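Local coordinates for protein nicotinate phosphoribosyltransferase (Saccharomyces cerevisiae, PDB 1VLP) that catalyses the ATP-dependent joining of nicotinate to a phosphoribosyl group, giving nicotinate ribonucleotide in the first step of NAD biosynthesis from nicotinic acid, at residues 174-177 against 178-182; 216-219 against 220-223. All blocks are in the same frame, centred on the assembly; numbering follows the deposited sequence.

Contact 1 (174-177 against 178-182)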
loop_
_atom_site.group_PDB
_atom_site.type_symbol
_atom_site.label_atom_id
_atom_site.label_comp_id
_atom_site.label_asym_id
_atom_site.label_seq_id
_atom_site.Cartn_x
_atom_site.Cartn_y
_atom_site.Cartn_z
ATOM N N LYS A 174 10.057 -18.413 -10.663
ATOM C CA LYS A 174 10.913 -19.140 -9.719
ATOM C C LYS A 174 10.615 -18.777 -8.283
ATOM O O LYS A 174 10.576 -19.661 -7.428
ATOM C CB LYS A 174 12.401 -18.904 -10.036
ATOM C CG LYS A 174 13.320 -19.498 -9.003
ATOM C CD LYS A 174 14.756 -19.534 -9.446
ATOM C CE LYS A 174 15.682 -20.207 -8.416
ATOM N NZ LYS A 174 17.083 -19.812 -8.798
ATOM N N LYS A 175 10.399 -17.481 -8.006
ATOM C CA LYS A 175 10.043 -17.033 -6.661
ATOM C C LYS A 175 8.730 -17.680 -6.241
ATOM O O LYS A 175 8.643 -18.285 -5.186
ATOM C CB LYS A 175 9.925 -15.519 -6.583
ATOM C CG LYS A 175 11.283 -14.841 -6.804
ATOM C CD LYS A 175 11.125 -13.339 -6.771
ATOM C CE LYS A 175 12.403 -12.636 -7.086
ATOM N NZ LYS A 175 12.175 -11.140 -7.208
ATOM N N ALA A 176 7.728 -17.567 -7.099
ATOM C CA ALA A 176 6.421 -18.122 -6.813
ATOM C C ALA A 176 6.513 -19.639 -6.544
ATOM O O ALA A 176 5.919 -20.137 -5.603
ATOM C CB ALA A 176 5.491 -17.814 -7.927
ATOM N N GLU A 177 7.298 -20.338 -7.331
ATOM C CA GLU A 177 7.409 -21.780 -7.183
ATOM C C GLU A 177 8.036 -22.136 -5.869
ATOM O O GLU A 177 7.622 -23.083 -5.241
ATOM C CB GLU A 177 8.163 -22.374 -8.356
ATOM C CG GLU A 177 7.352 -22.261 -9.663
ATOM C CD GLU A 177 7.929 -23.017 -10.829
ATOM O OE1 GLU A 177 9.037 -23.584 -10.687
ATOM O OE2 GLU A 177 7.227 -23.068 -11.883
ATOM N N THR A 178 9.038 -21.378 -5.433
ATOM C CA THR A 178 9.618 -21.631 -4.116
ATOM C C THR A 178 8.605 -21.429 -3.003
ATOM O O THR A 178 8.499 -22.233 -2.050
ATOM C CB THR A 178 10.874 -20.790 -3.904
ATOM O OG1 THR A 178 11.811 -21.092 -4.946
ATOM C CG2 THR A 178 11.533 -21.075 -2.550
ATOM N N LEU A 179 7.868 -20.332 -3.097
ATOM C CA LEU A 179 6.852 -20.012 -2.122
ATOM C C LEU A 179 5.829 -21.163 -2.033
ATOM O O LEU A 179 5.564 -21.657 -0.958
ATOM C CB LEU A 179 6.229 -18.663 -2.478
ATOM C CG LEU A 179 7.114 -17.433 -2.263
ATOM C CD1 LEU A 179 6.572 -16.187 -3.038
ATOM C CD2 LEU A 179 7.293 -17.116 -0.811
ATOM N N PHE A 180 5.312 -21.591 -3.172
ATOM C CA PHE A 180 4.324 -22.654 -3.220
ATOM C C PHE A 180 4.873 -23.974 -2.658
ATOM O O PHE A 180 4.193 -24.656 -1.904
ATOM C CB PHE A 180 3.838 -22.857 -4.637
ATOM C CG PHE A 180 3.072 -21.706 -5.233
ATOM C CD1 PHE A 180 2.230 -20.869 -4.481
ATOM C CD2 PHE A 180 3.184 -21.484 -6.583
ATOM C CE1 PHE A 180 1.533 -19.869 -5.107
ATOM C CE2 PHE A 180 2.518 -20.475 -7.184
ATOM C CZ PHE A 180 1.692 -19.681 -6.462
ATOM N N ASP A 181 6.130 -24.306 -2.958
ATOM C CA ASP A 181 6.751 -25.510 -2.343
ATOM C C ASP A 181 6.830 -25.494 -0.840
ATOM O O ASP A 181 6.878 -26.535 -0.210
ATOM C CB ASP A 181 8.170 -25.697 -2.801
ATOM C CG ASP A 181 8.276 -25.932 -4.245
ATOM O OD1 ASP A 181 7.277 -26.318 -4.892
ATOM O OD2 ASP A 181 9.389 -25.717 -4.735
ATOM N N ASN A 182 6.892 -24.300 -0.271
ATOM C CA ASN A 182 6.898 -24.110 1.167
ATOM C C ASN A 182 5.517 -23.834 1.755
ATOM O O ASN A 182 5.376 -23.488 2.935
ATOM C CB ASN A 182 7.883 -22.981 1.470
ATOM C CG ASN A 182 9.321 -23.457 1.405
ATOM O OD1 ASN A 182 9.855 -23.918 2.398
ATOM N ND2 ASN A 182 9.944 -23.355 0.238
#
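A176 and F180 meet one turn apart on the buried side of the last turns of helix 168-181, which here runs out to its C-terminal end. The methyl CB of A176 comes to 4.1 Å from CE2 of F180, and the carbonyl oxygen A176 O lies over one face of the same ring, 3.2 Å from CD2. That oxygen is already engaged, since F180 N donates to A176 O at 2.9 Å in a nearly straight i to i+4 bond. With CG of F180 beside its own backbone N (chi1 -65°), the ring is carried back along the helix onto this carbonyl. A210 of helix 197-213 packs against both residues, and F186 meets the ring from the neighbouring strand. L179 is buried as well: its CG and CD1 rest on K175 O, which takes the bond from L179 N.

The flank of K174, E177 and D181 is looser. K174 extends into solvent, and the carboxylates of E177 and D181 keep their nearest oxygens, OE1 and OD2, 6.3 Å apart, although D181 OD1 forms a salt bridge with R217. K175 NZ, by contrast, is held by a salt bridge with D372 and a hydrogen bond with N368; its side chain lies about 9 Å from that of T367, inferred to bind phosphoribosyl diphosphate. T178 and N182 lean on I348 of helix 344-356. Leaving helical geometry, N182 brings its backbone N and side-chain amide to T178 O from opposite faces of the carbonyl plane, and ND2 reaches T178 O at 2.9 Å, with an N-H...O angle of 178°.

Contact 2 (216-219 against 220-223)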
loop_
_atom_site.group_PDB
_atom_site.type_symbol
_atom_site.label_atom_id
_atom_site.label_comp_id
_atom_site.label_asym_id
_atom_site.label_seq_id
_atom_site.Cartn_x
_atom_site.Cartn_y
_atom_site.Cartn_z
ATOM N N ASP A 216 -3.871 -27.473 -8.712
ATOM C CA ASP A 216 -4.563 -28.166 -7.622
ATOM C C ASP A 216 -3.959 -27.807 -6.269
ATOM O O ASP A 216 -4.693 -27.669 -5.307
ATOM C CB ASP A 216 -4.515 -29.681 -7.804
ATOM C CG ASP A 216 -5.389 -30.177 -8.950
ATOM O OD1 ASP A 216 -6.056 -29.346 -9.599
ATOM O OD2 ASP A 216 -5.405 -31.407 -9.174
ATOM N N ARG A 217 -2.625 -27.649 -6.213
ATOM C CA ARG A 217 -1.943 -27.239 -4.997
ATOM C C ARG A 217 -1.791 -25.731 -4.849
ATOM O O ARG A 217 -2.030 -25.175 -3.769
ATOM C CB ARG A 217 -0.559 -27.876 -4.928
ATOM C CG ARG A 217 0.161 -27.565 -3.613
ATOM C CD ARG A 217 1.555 -28.054 -3.651
ATOM N NE ARG A 217 2.377 -27.176 -4.445
ATOM C CZ ARG A 217 3.703 -27.224 -4.451
ATOM N NH1 ARG A 217 4.329 -28.101 -3.668
ATOM N NH2 ARG A 217 4.380 -26.371 -5.183
ATOM N N ASN A 218 -1.485 -25.074 -5.959
ATOM C CA ASN A 218 -0.966 -23.692 -5.943
ATOM C C ASN A 218 -2.061 -22.631 -5.946
ATOM O O ASN A 218 -1.875 -21.540 -5.420
ATOM C CB ASN A 218 -0.033 -23.473 -7.110
ATOM C CG ASN A 218 1.221 -24.326 -7.026
ATOM O OD1 ASN A 218 1.512 -24.898 -5.954
ATOM N ND2 ASN A 218 1.985 -24.392 -8.113
ATOM N N LYS A 219 -3.223 -22.950 -6.537
ATOM C CA LYS A 219 -4.295 -21.942 -6.621
ATOM C C LYS A 219 -4.682 -21.375 -5.296
ATOM O O LYS A 219 -4.879 -20.166 -5.197
ATOM C CB LYS A 219 -5.537 -22.495 -7.344
ATOM C CG LYS A 219 -5.317 -22.480 -8.815
ATOM C CD LYS A 219 -6.606 -22.904 -9.561
ATOM C CE LYS A 219 -6.439 -22.986 -11.084
ATOM N NZ LYS A 219 -5.286 -22.157 -11.603
ATOM N N SER A 220 -4.784 -22.234 -4.281
ATOM C CA SER A 220 -5.169 -21.793 -2.953
ATOM C C SER A 220 -4.041 -21.117 -2.157
ATOM O O SER A 220 -4.293 -20.553 -1.089
ATOM C CB SER A 220 -5.778 -22.936 -2.133
ATOM O OG SER A 220 -4.845 -23.943 -1.837
ATOM N N LEU A 221 -2.808 -21.221 -2.630
ATOM C CA LEU A 221 -1.692 -20.539 -1.981
ATOM C C LEU A 221 -1.549 -19.072 -2.465
ATOM O O LEU A 221 -1.094 -18.204 -1.724
ATOM C CB LEU A 221 -0.392 -21.332 -2.236
ATOM C CG LEU A 221 -0.413 -22.789 -1.733
ATOM C CD1 LEU A 221 0.864 -23.497 -2.047
ATOM C CD2 LEU A 221 -0.693 -22.886 -0.245
ATOM N N LEU A 222 -1.874 -18.828 -3.730
ATOM C CA LEU A 222 -1.871 -17.475 -4.258
ATOM C C LEU A 222 -3.200 -16.808 -3.813
ATOM O O LEU A 222 -4.299 -17.166 -4.267
ATOM C CB LEU A 222 -1.719 -17.472 -5.778
ATOM C CG LEU A 222 -1.837 -16.068 -6.350
ATOM C CD1 LEU A 222 -0.655 -15.177 -5.869
ATOM C CD2 LEU A 222 -1.914 -16.070 -7.821
ATOM N N LEU A 223 -3.072 -15.892 -2.886
ATOM C CA LEU A 223 -4.217 -15.182 -2.365
ATOM C C LEU A 223 -4.771 -14.252 -3.416
ATOM O O LEU A 223 -5.996 -14.035 -3.497
ATOM C CB LEU A 223 -3.841 -14.390 -1.118
ATOM C CG LEU A 223 -3.361 -15.299 0.015
ATOM C CD1 LEU A 223 -2.917 -14.442 1.212
ATOM C CD2 LEU A 223 -4.408 -16.300 0.395
HETATM O O HOH W 1 -5.492 -24.935 -4.727
#
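The short helix 215-218 gives way here to strand 222-225, which lies parallel to its neighbour 186-188 in the α/β barrel of type II phosphoribosyltransferases, and N218 O takes two of the turn's bonds. Two successive backbone amides converge on it. L221 N donates over 3.0 Å to N218 O from well above the carbonyl plane, with a bent N-H...O angle of 139°. L222 N lies 3.2 Å from N218 O but comes in nearly head-on to the carbonyl, so the two bonds use quite different directions.

The side chain of L221 folds back over R217 O: CG sits beside the backbone N (chi1 -59°) and lies 3.5 Å from that oxygen, while CD1 comes alongside the aliphatic part of R217. L222 instead turns its side chain away from the turn, into a buried patch formed with I207, M208 and V211 of helix 197-213.

Within 216-219, R217 reaches forward to its neighbour. NE donates to N218 OD1 at 2.9 Å, with that oxygen at the edge of the guanidinium and in its plane, and NH2 adds a weak bond to the same atom. The other end of the amide is held too, because N218 ND2 donates to A210 O; both ends of this buried group therefore have partners, which fixes which way round it sits.

On the exposed side D216 O and S220 N, an i to i+4 pair, stand 5.5 Å apart. A water inserted between them takes the place of the helical bond, donating to D216 O and accepting from S220 N at 2.8 Å. Backbone and water thus close the turn, while the N218 side chain ties it to R217 and to helix 197-213.

Contacts 1 and 2 are neighbours, their centres about 11 Å apart, and each is partly buried: A176, L179, F180, N218 and L222 belong to the core, K174, D181, D216, K219 and S220 to the surface. Contact 1 stays within a single helix and repeats regular i to i+4 bonds; contact 2 joins a short helix to a barrel strand, with two bonds on a shared acceptor, one of them bent, and a water. They meet directly in two ways. F180 CD1 packs 3.5 Å from L221 CB, and F180 CB touches the amide of N218. Beside this buried packing seam, D181 OD1 and R217 NH2 form a 2.9 Å salt bridge, a charged clasp.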